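PDB 6TSB: peroxiredoxin from Clostridioides difficile, which is a bifunctional spore-coat enzyme thought to reduce peroxides through its peroxiredoxin part and to hydrolyse chitin through the family 18 glycoside hydrolase domain described here. Local coordinates for residues F202-Y207 with E252-G257; A62-S67 with V95-W100; Q294-V299 with Y308-S313; I136-P141 with E156-L161. All coordinates share one frame; numbering follows the deposited sequence.

Contact 1 of 4, residues F202-Y207 with E252-G257; sequences FNLMSY and EKILLG
Gly257 O is met by a water and by the hydroxyl of Ser206. The water donates to it over 2.7 Å from the water O to Gly257 O. The same water donates to Ser206 O and so bridges the two segments. Ser206 OG lies 2.8 Å from Gly257 O. Its single proton could also go to Leu204 O, 3.2 Å from Ser206 OG, so the hydroxyl bond is not settled. With CG between the backbone N and the carbonyl carbon (chi1 46°), the Tyr207 ring turns its edge to Gly257, and CD2 comes 3.7 Å from Gly257 O. Having no side chain, Gly257 can lie close to this edge.

Before this point the two strands run parallel. Phe202 N donates to Lys253 O at 2.8 Å. Leu255 N then donates to Phe202 O at 2.9 Å. Leu204 N donates to Leu255 O. Leu204 CB meets Ile254 CG2, and helix 237-246 packs on the face of the sheet that carries Phe202 and Leu204.

On the other face Asn203 and Leu255 lie side by side and point the same way. Asn203 OD1 is 3.5 Å from Leu255 CD1 and has no polar partner in the model. Its ND2 is held by Tyr41 OH. Leu255, Leu256 and Gly257 also pair in parallel with a strand of the second subunit, which continues the sheet across the interface. Such neighbouring parallel strands backed by helices are characteristic of the TIM barrel of GH18 chitinases.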
loop_
_atom_site.group_PDB
_atom_site.type_symbol
_atom_site.label_atom_id
_atom_site.label_comp_id
_atom_site.label_asym_id
_atom_site.label_seq_id
_atom_site.Cartn_x
_atom_site.Cartn_y
_atom_site.Cartn_z
ATOM N N PHE A 202 24.856 -15.905 -16.313
ATOM C CA PHE A 202 25.501 -14.828 -15.536
ATOM C C PHE A 202 24.461 -14.429 -14.505
ATOM O O PHE A 202 23.338 -14.073 -14.931
ATOM C CB PHE A 202 25.895 -13.655 -16.433
ATOM C CG PHE A 202 26.641 -12.573 -15.699
ATOM C CD1 PHE A 202 25.966 -11.624 -14.953
ATOM C CD2 PHE A 202 28.017 -12.541 -15.707
ATOM C CE1 PHE A 202 26.646 -10.632 -14.260
ATOM C CE2 PHE A 202 28.700 -11.547 -15.010
ATOM C CZ PHE A 202 28.019 -10.596 -14.296
ATOM N N ASN A 203 24.786 -14.628 -13.228
ATOM C CA ASN A 203 23.886 -14.423 -12.073
ATOM C C ASN A 203 24.091 -12.976 -11.642
ATOM O O ASN A 203 25.038 -12.670 -10.832
ATOM C CB ASN A 203 24.110 -15.444 -10.944
ATOM C CG ASN A 203 23.827 -16.882 -11.353
ATOM O OD1 ASN A 203 23.400 -17.144 -12.493
ATOM N ND2 ASN A 203 24.110 -17.819 -10.450
ATOM N N LEU A 204 23.250 -12.104 -12.197
ATOM C CA LEU A 204 23.365 -10.652 -11.978
ATOM C C LEU A 204 22.946 -10.366 -10.544
ATOM O O LEU A 204 21.757 -10.469 -10.247
ATOM C CB LEU A 204 22.517 -9.898 -13.015
ATOM C CG LEU A 204 22.256 -8.423 -12.703
ATOM C CD1 LEU A 204 23.542 -7.665 -12.470
ATOM C CD2 LEU A 204 21.453 -7.775 -13.818
ATOM N N MET A 205 23.886 -9.923 -9.731
ATOM C CA MET A 205 23.654 -9.544 -8.314
ATOM C C MET A 205 23.198 -8.089 -8.258
ATOM O O MET A 205 23.971 -7.200 -7.858
ATOM C CB MET A 205 24.902 -9.789 -7.471
ATOM C CG MET A 205 25.184 -11.303 -7.376
ATOM S SD MET A 205 26.529 -11.754 -6.264
ATOM C CE MET A 205 27.841 -10.678 -6.873
ATOM N N SER A 206 21.948 -7.896 -8.653
ATOM C CA SER A 206 21.302 -6.579 -8.845
ATOM C C SER A 206 20.743 -6.136 -7.505
ATOM O O SER A 206 19.525 -5.981 -7.427
ATOM C CB SER A 206 20.251 -6.674 -9.927
ATOM O OG SER A 206 19.729 -7.991 -10.056
ATOM N N TYR A 207 21.610 -6.007 -6.491
ATOM C CA TYR A 207 21.255 -5.597 -5.107
ATOM C C TYR A 207 22.512 -5.103 -4.408
ATOM O O TYR A 207 23.547 -4.994 -5.066
ATOM C CB TYR A 207 20.563 -6.721 -4.333
ATOM C CG TYR A 207 21.198 -8.081 -4.443
ATOM C CD1 TYR A 207 22.309 -8.428 -3.684
ATOM C CD2 TYR A 207 20.676 -9.035 -5.309
ATOM C CE1 TYR A 207 22.882 -9.688 -3.781
ATOM C CE2 TYR A 207 21.252 -10.286 -5.427
ATOM C CZ TYR A 207 22.361 -10.609 -4.670
ATOM O OH TYR A 207 22.922 -11.834 -4.827
ATOM N N GLU A 252 19.130 -14.109 -22.573
ATOM C CA GLU A 252 18.653 -15.448 -22.132
ATOM C C GLU A 252 19.575 -16.093 -21.087
ATOM O O GLU A 252 19.213 -17.192 -20.633
ATOM C CB GLU A 252 18.721 -16.526 -23.227
ATOM C CG GLU A 252 18.360 -16.105 -24.625
ATOM C CD GLU A 252 19.485 -15.505 -25.459
ATOM O OE1 GLU A 252 20.236 -16.285 -26.107
ATOM O OE2 GLU A 252 19.593 -14.244 -25.471
ATOM N N LYS A 253 20.797 -15.582 -20.920
ATOM C CA LYS A 253 21.822 -16.156 -20.011
ATOM C C LYS A 253 21.878 -15.275 -18.765
ATOM O O LYS A 253 22.523 -15.689 -17.804
ATOM C CB LYS A 253 23.193 -16.280 -20.703
ATOM C CG LYS A 253 23.308 -17.390 -21.761
ATOM C CD LYS A 253 24.745 -17.696 -22.200
ATOM C CE LYS A 253 24.862 -18.875 -23.144
ATOM N NZ LYS A 253 26.269 -19.118 -23.563
ATOM N N ILE A 254 21.188 -14.127 -18.762
ATOM C CA ILE A 254 21.142 -13.265 -17.560
ATOM C C ILE A 254 20.055 -13.747 -16.596
ATOM O O ILE A 254 18.887 -13.800 -17.021
ATOM C CB ILE A 254 20.914 -11.803 -17.905
ATOM C CG1 ILE A 254 21.952 -11.342 -18.931
ATOM C CG2 ILE A 254 20.911 -11.009 -16.593
ATOM C CD1 ILE A 254 22.123 -9.848 -19.011
ATOM N N LEU A 255 20.431 -14.001 -15.338
ATOM C CA LEU A 255 19.472 -14.307 -14.243
ATOM C C LEU A 255 19.392 -13.095 -13.353
ATOM O O LEU A 255 20.468 -12.657 -12.877
ATOM C CB LEU A 255 19.959 -15.495 -13.425
ATOM C CG LEU A 255 19.972 -16.828 -14.154
ATOM C CD1 LEU A 255 20.096 -17.966 -13.147
ATOM C CD2 LEU A 255 18.737 -16.985 -15.022
ATOM N N LEU A 256 18.183 -12.565 -13.157
ATOM C CA LEU A 256 18.004 -11.318 -12.378
ATOM C C LEU A 256 17.919 -11.706 -10.902
ATOM O O LEU A 256 17.101 -12.570 -10.557
ATOM C CB LEU A 256 16.748 -10.569 -12.850
ATOM C CG LEU A 256 16.683 -9.096 -12.444
ATOM C CD1 LEU A 256 15.845 -8.295 -13.430
ATOM C CD2 LEU A 256 16.168 -8.909 -11.028
ATOM N N GLY A 257 18.750 -11.073 -10.089
ATOM C CA GLY A 257 18.889 -11.371 -8.657
ATOM C C GLY A 257 18.032 -10.433 -7.843
ATOM O O GLY A 257 18.143 -9.202 -8.062
HETATM O O HOH W 1 17.046 -6.761 -7.717
#

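Contact 2 of 4, residues A62-S67 with V95-W100; sequences AEIDQS and VAIGGW
Ala62 CB rests against two side chains of segment 95-100. It is 3.7 Å from Val95 CG1 and 4.0 Å from Ile97 CG1. Ile97 CG1 is anti to its own carbonyl carbon (chi1 -58°), a rotation that puts CG1 against Ala62 CB and CG2, the other branch, toward Ile64. Ile97 CG2 meets Ile64 CG1 at 4.3 Å. The backbones beneath are joined in parallel. Ala62 N donates to Ala96 O at 2.8 Å. Ala62 O accepts from Gly98 N at 3.1 Å. It also takes a CA-H contact from Ile97, so two groups point at this one oxygen.

Glu63 starts away from the other strand. A bend at chi2 (-52°) brings its carboxylate back over Gly98. Glu63 OE2 is 3.0 Å from Gly98 O. Both are acceptors as modelled, so the approach is probably unfavourable unless the carboxylate carries a proton. Gly98 and Gly99 both have positive phi values, which suit glycine.

These are adjacent parallel strands of the TIM barrel, and the glycine pair probably corresponds to that of the SxGG motif of GH18 chitinases, with Ala96 at the serine position. Further out, helix 112-128 covers the face that bears Ala62 and Ile97: Met125 meets Ala62, Phe118 meets both Ile64 and Ile97, and Val122 meets Ile97. Strand 133-137 holds the far edge of strand 92-98 by backbone bonds from Val95 and Ile97 to Asp135. The short strand 70-71 lies next to strand 56-64, where Phe71 packs on Glu63.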
loop_
_atom_site.group_PDB
_atom_site.type_symbol
_atom_site.label_atom_id
_atom_site.label_comp_id
_atom_site.label_asym_id
_atom_site.label_seq_id
_atom_site.Cartn_x
_atom_site.Cartn_y
_atom_site.Cartn_z
ATOM N N ALA A 62 31.098 -23.468 -1.220
ATOM C CA ALA A 62 32.426 -24.116 -1.117
ATOM C C ALA A 62 33.456 -22.989 -0.955
ATOM O O ALA A 62 33.142 -21.863 -1.379
ATOM C CB ALA A 62 32.688 -24.985 -2.315
ATOM N N GLU A 63 34.610 -23.257 -0.336
ATOM C CA GLU A 63 35.700 -22.264 -0.166
ATOM C C GLU A 63 37.032 -22.830 -0.697
ATOM O O GLU A 63 37.070 -24.023 -1.098
ATOM C CB GLU A 63 35.763 -21.793 1.294
ATOM C CG GLU A 63 34.532 -21.027 1.784
ATOM C CD GLU A 63 34.038 -19.826 0.963
ATOM O OE1 GLU A 63 34.733 -19.400 0.001
ATOM O OE2 GLU A 63 32.930 -19.298 1.280
ATOM N N ILE A 64 38.066 -21.972 -0.774
ATOM C CA ILE A 64 39.461 -22.320 -1.203
ATOM C C ILE A 64 40.376 -22.160 0.026
ATOM O O ILE A 64 40.342 -21.099 0.651
ATOM C CB ILE A 64 39.912 -21.465 -2.415
ATOM C CG1 ILE A 64 38.870 -21.431 -3.530
ATOM C CG2 ILE A 64 41.249 -21.925 -2.991
ATOM C CD1 ILE A 64 39.019 -20.233 -4.452
ATOM N N ASP A 65 41.144 -23.189 0.395
ATOM C CA ASP A 65 42.070 -23.137 1.567
ATOM C C ASP A 65 43.435 -22.562 1.158
ATOM O O ASP A 65 43.625 -22.248 -0.045
ATOM C CB ASP A 65 42.245 -24.520 2.203
ATOM C CG ASP A 65 42.974 -25.563 1.361
ATOM O OD1 ASP A 65 43.842 -25.182 0.502
ATOM O OD2 ASP A 65 42.661 -26.760 1.555
ATOM N N GLN A 66 44.364 -22.475 2.119
ATOM C CA GLN A 66 45.751 -21.971 1.909
ATOM C C GLN A 66 46.438 -22.669 0.722
ATOM O O GLN A 66 47.207 -21.979 0.017
ATOM C CB GLN A 66 46.572 -22.144 3.177
ATOM C CG GLN A 66 46.448 -20.967 4.127
ATOM C CD GLN A 66 47.534 -21.048 5.173
ATOM O OE1 GLN A 66 48.551 -20.362 5.086
ATOM N NE2 GLN A 66 47.345 -21.940 6.138
ATOM N N SER A 67 46.170 -23.961 0.490
ATOM C CA SER A 67 46.862 -24.802 -0.525
ATOM C C SER A 67 46.177 -24.697 -1.888
ATOM O O SER A 67 46.701 -25.250 -2.861
ATOM C CB SER A 67 46.943 -26.238 -0.082
ATOM O OG SER A 67 48.037 -26.417 0.795
ATOM N N VAL A 95 26.698 -25.918 -6.702
ATOM C CA VAL A 95 27.539 -25.354 -5.617
ATOM C C VAL A 95 28.195 -24.074 -6.128
ATOM O O VAL A 95 28.834 -24.055 -7.209
ATOM C CB VAL A 95 28.576 -26.362 -5.088
ATOM C CG1 VAL A 95 29.557 -25.706 -4.130
ATOM C CG2 VAL A 95 27.899 -27.546 -4.408
ATOM N N ALA A 96 28.054 -23.052 -5.313
ATOM C CA ALA A 96 28.726 -21.762 -5.454
ATOM C C ALA A 96 30.026 -21.825 -4.659
ATOM O O ALA A 96 29.998 -22.240 -3.471
ATOM C CB ALA A 96 27.830 -20.657 -4.973
ATOM N N ILE A 97 31.111 -21.433 -5.319
ATOM C CA ILE A 97 32.459 -21.325 -4.715
ATOM C C ILE A 97 32.706 -19.843 -4.533
ATOM O O ILE A 97 32.647 -19.126 -5.542
ATOM C CB ILE A 97 33.492 -21.971 -5.636
ATOM C CG1 ILE A 97 33.194 -23.445 -5.918
ATOM C CG2 ILE A 97 34.892 -21.784 -5.077
ATOM C CD1 ILE A 97 34.056 -24.036 -7.028
ATOM N N GLY A 98 32.908 -19.388 -3.307
ATOM C CA GLY A 98 33.431 -18.037 -3.062
ATOM C C GLY A 98 32.490 -17.222 -2.209
ATOM O O GLY A 98 32.141 -17.698 -1.111
ATOM N N GLY A 99 32.140 -16.019 -2.678
ATOM C CA GLY A 99 31.313 -15.067 -1.924
ATOM C C GLY A 99 32.123 -13.919 -1.391
ATOM O O GLY A 99 33.366 -13.932 -1.498
ATOM N N TRP A 100 31.450 -12.925 -0.839
ATOM C CA TRP A 100 32.115 -11.684 -0.387
ATOM C C TRP A 100 33.250 -12.033 0.581
ATOM O O TRP A 100 32.973 -12.761 1.567
ATOM C CB TRP A 100 31.107 -10.742 0.252
ATOM C CG TRP A 100 31.731 -9.444 0.628
ATOM C CD1 TRP A 100 32.083 -9.001 1.870
ATOM C CD2 TRP A 100 32.116 -8.420 -0.294
ATOM N NE1 TRP A 100 32.646 -7.754 1.783
ATOM C CE2 TRP A 100 32.667 -7.367 0.469
ATOM C CE3 TRP A 100 32.039 -8.298 -1.685
ATOM C CZ2 TRP A 100 33.146 -6.202 -0.125
ATOM C CZ3 TRP A 100 32.505 -7.142 -2.270
ATOM C CH2 TRP A 100 33.053 -6.112 -1.498
#

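Contact 3 of 4, residues Q294-V299 with Y308-S313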
loop_
_atom_site.group_PDB
_atom_site.type_symbol
_atom_site.label_atom_id
_atom_site.label_comp_id
_atom_site.label_asym_id
_atom_site.label_seq_id
_atom_site.Cartn_x
_atom_site.Cartn_y
_atom_site.Cartn_z
ATOM N N GLN A 294 -12.967 1.056 -4.216
ATOM C CA GLN A 294 -12.125 2.276 -4.058
ATOM C C GLN A 294 -11.928 2.653 -2.573
ATOM O O GLN A 294 -11.663 3.843 -2.286
ATOM C CB GLN A 294 -12.678 3.403 -4.928
ATOM C CG GLN A 294 -12.167 3.311 -6.358
ATOM C CD GLN A 294 -12.434 4.544 -7.191
ATOM O OE1 GLN A 294 -12.842 4.438 -8.345
ATOM N NE2 GLN A 294 -12.193 5.725 -6.634
ATOM N N VAL A 295 -11.915 1.668 -1.672
ATOM C CA VAL A 295 -11.756 1.868 -0.201
ATOM C C VAL A 295 -10.776 0.852 0.397
ATOM O O VAL A 295 -10.707 -0.293 -0.056
ATOM C CB VAL A 295 -13.110 1.766 0.522
ATOM C CG1 VAL A 295 -13.981 2.956 0.174
ATOM C CG2 VAL A 295 -13.827 0.444 0.259
ATOM N N PRO A 296 -10.007 1.232 1.452
ATOM C CA PRO A 296 -9.128 0.289 2.153
ATOM C C PRO A 296 -9.884 -0.629 3.116
ATOM O O PRO A 296 -11.001 -0.320 3.464
ATOM C CB PRO A 296 -8.191 1.184 2.966
ATOM C CG PRO A 296 -9.035 2.426 3.224
ATOM C CD PRO A 296 -9.868 2.607 1.971
ATOM N N TYR A 297 -9.254 -1.730 3.504
ATOM C CA TYR A 297 -9.774 -2.661 4.530
ATOM C C TYR A 297 -8.604 -3.453 5.116
ATOM O O TYR A 297 -7.487 -3.348 4.587
ATOM C CB TYR A 297 -10.878 -3.537 3.930
ATOM C CG TYR A 297 -10.484 -4.586 2.913
ATOM C CD1 TYR A 297 -10.102 -4.258 1.616
ATOM C CD2 TYR A 297 -10.580 -5.936 3.233
ATOM C CE1 TYR A 297 -9.790 -5.245 0.683
ATOM C CE2 TYR A 297 -10.271 -6.931 2.318
ATOM C CZ TYR A 297 -9.878 -6.591 1.033
ATOM O OH TYR A 297 -9.584 -7.603 0.152
ATOM N N LEU A 298 -8.870 -4.206 6.182
ATOM C CA LEU A 298 -7.878 -5.059 6.881
ATOM C C LEU A 298 -8.383 -6.507 6.942
ATOM O O LEU A 298 -9.608 -6.710 7.170
ATOM C CB LEU A 298 -7.642 -4.523 8.295
ATOM C CG LEU A 298 -7.267 -3.048 8.402
ATOM C CD1 LEU A 298 -6.716 -2.737 9.787
ATOM C CD2 LEU A 298 -6.275 -2.639 7.330
ATOM N N VAL A 299 -7.460 -7.459 6.765
ATOM C CA VAL A 299 -7.695 -8.914 6.998
ATOM C C VAL A 299 -6.810 -9.372 8.165
ATOM O O VAL A 299 -5.757 -8.740 8.414
ATOM C CB VAL A 299 -7.457 -9.761 5.729
ATOM C CG1 VAL A 299 -8.462 -9.430 4.630
ATOM C CG2 VAL A 299 -6.032 -9.635 5.209
ATOM N N TYR A 308 -12.540 1.120 6.760
ATOM C CA TYR A 308 -12.297 2.532 7.137
ATOM C C TYR A 308 -11.968 3.304 5.864
ATOM O O TYR A 308 -12.107 2.710 4.785
ATOM C CB TYR A 308 -11.222 2.616 8.225
ATOM C CG TYR A 308 -9.830 2.189 7.834
ATOM C CD1 TYR A 308 -9.520 0.852 7.635
ATOM C CD2 TYR A 308 -8.805 3.115 7.707
ATOM C CE1 TYR A 308 -8.240 0.447 7.274
ATOM C CE2 TYR A 308 -7.516 2.729 7.368
ATOM C CZ TYR A 308 -7.232 1.388 7.148
ATOM O OH TYR A 308 -5.976 0.989 6.796
ATOM N N ASP A 309 -11.620 4.582 6.013
ATOM C CA ASP A 309 -11.073 5.483 4.969
ATOM C C ASP A 309 -9.650 5.944 5.376
ATOM O O ASP A 309 -9.419 6.374 6.552
ATOM C CB ASP A 309 -12.029 6.660 4.732
ATOM C CG ASP A 309 -13.271 6.293 3.926
ATOM O OD1 ASP A 309 -14.113 5.494 4.427
ATOM O OD2 ASP A 309 -13.373 6.779 2.779
ATOM N N ASP A 310 -8.709 5.870 4.435
ATOM C CA ASP A 310 -7.309 6.353 4.619
ATOM C C ASP A 310 -7.105 7.496 3.631
ATOM O O ASP A 310 -8.124 8.018 3.129
ATOM C CB ASP A 310 -6.299 5.213 4.469
ATOM C CG ASP A 310 -6.193 4.656 3.059
ATOM O OD1 ASP A 310 -6.993 5.084 2.178
ATOM O OD2 ASP A 310 -5.312 3.790 2.849
ATOM N N ALA A 311 -5.860 7.858 3.355
ATOM C CA ALA A 311 -5.516 9.079 2.593
ATOM C C ALA A 311 -5.933 8.941 1.114
ATOM O O ALA A 311 -6.279 9.975 0.455
ATOM C CB ALA A 311 -4.043 9.317 2.728
ATOM N N LEU A 312 -5.832 7.716 0.596
ATOM C CA LEU A 312 -6.129 7.370 -0.815
ATOM C C LEU A 312 -7.653 7.409 -1.035
ATOM O O LEU A 312 -8.089 8.152 -1.934
ATOM C CB LEU A 312 -5.562 5.989 -1.155
ATOM C CG LEU A 312 -5.913 5.495 -2.558
ATOM C CD1 LEU A 312 -5.310 6.431 -3.611
ATOM C CD2 LEU A 312 -5.493 4.036 -2.773
ATOM N N SER A 313 -8.443 6.637 -0.278
ATOM C CA SER A 313 -9.927 6.654 -0.416
ATOM C C SER A 313 -10.489 8.054 -0.082
ATOM O O SER A 313 -11.506 8.404 -0.698
ATOM C CB SER A 313 -10.592 5.529 0.339
ATOM O OG SER A 313 -10.582 5.780 1.731
HETATM O O HOH W 2 -13.234 5.815 -1.964
#
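Gln294 and Val295 form a G1 beta bulge opposite a partner strand, with Gln294 at positive phi. Segment 308-313 leaves a neighbouring strand and turns into a helix at Ala311. Their nearest CA atoms are those of Val295 and Ser313, 5.1 Å apart. No direct hydrogen bond joins the segments, but a water donates to Gln294 O and, weakly, to Ser313 O.

Pro296 fills the corner between them. Its CG is 3.5 Å from Tyr308 O and equally near Asp310 OD1. Pro296 CD meets Ser313 CB at 3.4 Å, a tight carbon contact. Pro296 CB lies over one face of the Tyr308 ring, toward the rim. Leu298 comes to the edge of that ring, with CD2 3.7 Å from Tyr308 CE1, and the two side chains cross at about a right angle.

Asp310 CG stands between its backbone N and carbonyl carbon (chi1 68°), which turns the carboxylate back to the helix start. Asp310 OD1 accepts from Ser313 N at 3.2 Å, nearly straight. Asp310 OD2 is held by Tyr287 OH. Asp310 N in turn donates to Ser313 OG. This is a capping box at the start of helix 311-323, reached from a three-stranded antiparallel sheet consistent with the insertion seen in many GH18 chitinases.

Contact 4 of 4, residues I136-P141 with E156-L161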
loop_
_atom_site.group_PDB
_atom_site.type_symbol
_atom_site.label_atom_id
_atom_site.label_comp_id
_atom_site.label_asym_id
_atom_site.label_seq_id
_atom_site.Cartn_x
_atom_site.Cartn_y
_atom_site.Cartn_z
ATOM N N ILE A 136 30.502 -19.725 -9.901
ATOM C CA ILE A 136 31.777 -19.107 -9.429
ATOM C C ILE A 136 31.490 -17.728 -8.882
ATOM O O ILE A 136 30.909 -16.943 -9.608
ATOM C CB ILE A 136 32.803 -19.101 -10.561
ATOM C CG1 ILE A 136 33.005 -20.518 -11.105
ATOM C CG2 ILE A 136 34.101 -18.460 -10.095
ATOM C CD1 ILE A 136 33.617 -21.467 -10.112
ATOM N N ASP A 137 31.807 -17.470 -7.615
ATOM C CA ASP A 137 31.481 -16.191 -6.936
ATOM C C ASP A 137 32.771 -15.496 -6.523
ATOM O O ASP A 137 32.971 -15.241 -5.338
ATOM C CB ASP A 137 30.566 -16.320 -5.723
ATOM C CG ASP A 137 29.161 -16.793 -6.047
ATOM O OD1 ASP A 137 29.031 -17.594 -6.990
ATOM O OD2 ASP A 137 28.205 -16.365 -5.326
ATOM N N TRP A 138 33.530 -15.056 -7.515
ATOM C CA TRP A 138 34.722 -14.202 -7.311
ATOM C C TRP A 138 34.267 -12.741 -7.218
ATOM O O TRP A 138 33.705 -12.226 -8.215
ATOM C CB TRP A 138 35.685 -14.495 -8.459
ATOM C CG TRP A 138 37.031 -13.868 -8.351
ATOM C CD1 TRP A 138 37.491 -12.990 -7.415
ATOM C CD2 TRP A 138 38.080 -14.044 -9.308
ATOM N NE1 TRP A 138 38.778 -12.640 -7.706
ATOM C CE2 TRP A 138 39.170 -13.281 -8.857
ATOM C CE3 TRP A 138 38.212 -14.820 -10.465
ATOM C CZ2 TRP A 138 40.375 -13.237 -9.565
ATOM C CZ3 TRP A 138 39.404 -14.792 -11.153
ATOM C CH2 TRP A 138 40.468 -14.001 -10.712
ATOM N N GLU A 139 34.468 -12.112 -6.056
ATOM C CA GLU A 139 33.869 -10.804 -5.719
ATOM C C GLU A 139 34.971 -9.809 -5.313
ATOM O O GLU A 139 35.080 -9.405 -4.159
ATOM C CB GLU A 139 32.769 -11.035 -4.666
ATOM C CG GLU A 139 31.577 -11.843 -5.183
ATOM C CD GLU A 139 30.353 -11.938 -4.275
ATOM O OE1 GLU A 139 30.169 -11.028 -3.465
ATOM O OE2 GLU A 139 29.573 -12.925 -4.389
ATOM N N TYR A 140 35.762 -9.305 -6.266
ATOM C CA TYR A 140 35.543 -9.399 -7.696
ATOM C C TYR A 140 36.921 -9.482 -8.338
ATOM O O TYR A 140 37.889 -8.976 -7.798
ATOM C CB TYR A 140 34.735 -8.185 -8.194
ATOM C CG TYR A 140 33.338 -8.060 -7.627
ATOM C CD1 TYR A 140 32.306 -8.820 -8.151
ATOM C CD2 TYR A 140 33.034 -7.214 -6.562
ATOM C CE1 TYR A 140 31.021 -8.768 -7.628
ATOM C CE2 TYR A 140 31.747 -7.137 -6.035
ATOM C CZ TYR A 140 30.732 -7.917 -6.578
ATOM O OH TYR A 140 29.446 -7.922 -6.096
ATOM N N PRO A 141 37.079 -10.097 -9.518
ATOM C CA PRO A 141 38.369 -10.071 -10.190
ATOM C C PRO A 141 38.837 -8.618 -10.344
ATOM O O PRO A 141 38.030 -7.772 -10.589
ATOM C CB PRO A 141 38.101 -10.686 -11.563
ATOM C CG PRO A 141 36.818 -11.479 -11.410
ATOM C CD PRO A 141 36.058 -10.822 -10.273
ATOM N N GLU A 156 41.651 -10.958 -17.598
ATOM C CA GLU A 156 41.899 -11.911 -18.709
ATOM C C GLU A 156 42.005 -13.319 -18.125
ATOM O O GLU A 156 41.644 -14.284 -18.831
ATOM C CB GLU A 156 43.140 -11.519 -19.507
ATOM C CG GLU A 156 42.891 -10.362 -20.456
ATOM C CD GLU A 156 44.185 -9.771 -20.978
ATOM O OE1 GLU A 156 44.816 -9.004 -20.214
ATOM O OE2 GLU A 156 44.592 -10.142 -22.111
ATOM N N ASN A 157 42.520 -13.425 -16.902
ATOM C CA ASN A 157 42.793 -14.724 -16.241
ATOM C C ASN A 157 41.451 -15.402 -15.949
ATOM O O ASN A 157 41.371 -16.643 -16.149
ATOM C CB ASN A 157 43.687 -14.556 -15.002
ATOM C CG ASN A 157 45.160 -14.328 -15.332
ATOM O OD1 ASN A 157 45.584 -14.424 -16.497
ATOM N ND2 ASN A 157 45.935 -13.966 -14.312
ATOM N N PHE A 158 40.430 -14.620 -15.558
ATOM C CA PHE A 158 39.090 -15.163 -15.248
ATOM C C PHE A 158 38.600 -15.983 -16.438
ATOM O O PHE A 158 38.095 -17.095 -16.266
ATOM C CB PHE A 158 38.137 -14.039 -14.841
ATOM C CG PHE A 158 36.785 -14.450 -14.293
ATOM C CD1 PHE A 158 36.621 -15.639 -13.585
ATOM C CD2 PHE A 158 35.682 -13.610 -14.438
ATOM C CE1 PHE A 158 35.389 -15.981 -13.052
ATOM C CE2 PHE A 158 34.449 -13.956 -13.899
ATOM C CZ PHE A 158 34.309 -15.141 -13.210
ATOM N N THR A 159 38.764 -15.473 -17.642
ATOM C CA THR A 159 38.249 -16.147 -18.862
ATOM C C THR A 159 38.938 -17.501 -19.029
ATOM O O THR A 159 38.295 -18.485 -19.520
ATOM C CB THR A 159 38.508 -15.286 -20.104
ATOM O OG1 THR A 159 38.028 -13.964 -19.844
ATOM C CG2 THR A 159 37.876 -15.859 -21.353
ATOM N N LEU A 160 40.240 -17.538 -18.749
ATOM C CA LEU A 160 41.054 -18.773 -18.920
ATOM C C LEU A 160 40.676 -19.763 -17.797
ATOM O O LEU A 160 40.547 -20.965 -18.053
ATOM C CB LEU A 160 42.544 -18.400 -18.932
ATOM C CG LEU A 160 43.017 -17.515 -20.098
ATOM C CD1 LEU A 160 44.372 -16.897 -19.777
ATOM C CD2 LEU A 160 43.086 -18.269 -21.428
ATOM N N LEU A 161 40.411 -19.273 -16.598
ATOM C CA LEU A 161 39.940 -20.158 -15.509
ATOM C C LEU A 161 38.626 -20.831 -15.944
ATOM O O LEU A 161 38.514 -22.059 -15.861
ATOM C CB LEU A 161 39.764 -19.316 -14.248
ATOM C CG LEU A 161 39.289 -20.103 -13.037
ATOM C CD1 LEU A 161 40.294 -21.184 -12.696
ATOM C CD2 LEU A 161 39.064 -19.179 -11.852
#
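Phe158 and Trp138 meet in an offset edge-to-face pair. It joins strand 133-137 to helix 154-169 in a beta-alpha-beta unit of the TIM barrel. The six-membered ring of Trp138 turns its edge to the face of Phe158. Their planes stand at 79° and the ring centroids are 5.3 Å apart. The closest atoms are Trp138 CE3 and Phe158 CD1, at 3.6 Å. Phe158 CG is anti to its backbone N (chi1 -171°), which sends the ring from the helix toward the strand end.

Pro141 comes over the same face of Phe158. Its CG is 4.2 Å from the centroid of that ring and makes a CH-pi contact. The same CG also lies above the Trp138 ring, toward the rim, so the proline fits into the angle between the two aromatics. Phe105 stacks on Trp138 from outside the two segments. Asp137 and Glu139, either side of Trp138, belong to the stretch that matches the DxxDxDxE signature of GH18, in which the last glutamate is normally the catalytic acid. Trp138 thus projects to the helix layer from within this signature.

Leu161 adds a looser contact to the indole. Ile136 comes to the edge of Phe158, with CG2 4.1 Å from CE1.

In the fold
Along the chain contact 2 comes first, followed by contacts 4, 1 and 3. Contacts 1, 2 and 4 all reach one mixed sheet, part of the GH18 barrel. Contacts 2 and 4 have centres about 13 Å apart and share an edge: strands 92-98 and 133-137 are neighbours, with probable backbone bonds from Asp137 N to Ile97 O and from Gly99 N to Asp137 O. Contacts 1 and 4, about 16 Å apart between centres, touch through Met205, which packs on Glu139 and Tyr140. Contact 3 lies about 37 Å from contact 1 and over 50 Å from the others between centres. Contact 1 pairs strands with the second subunit, and Asp309 of contact 3 packs on Pro259 of that subunit.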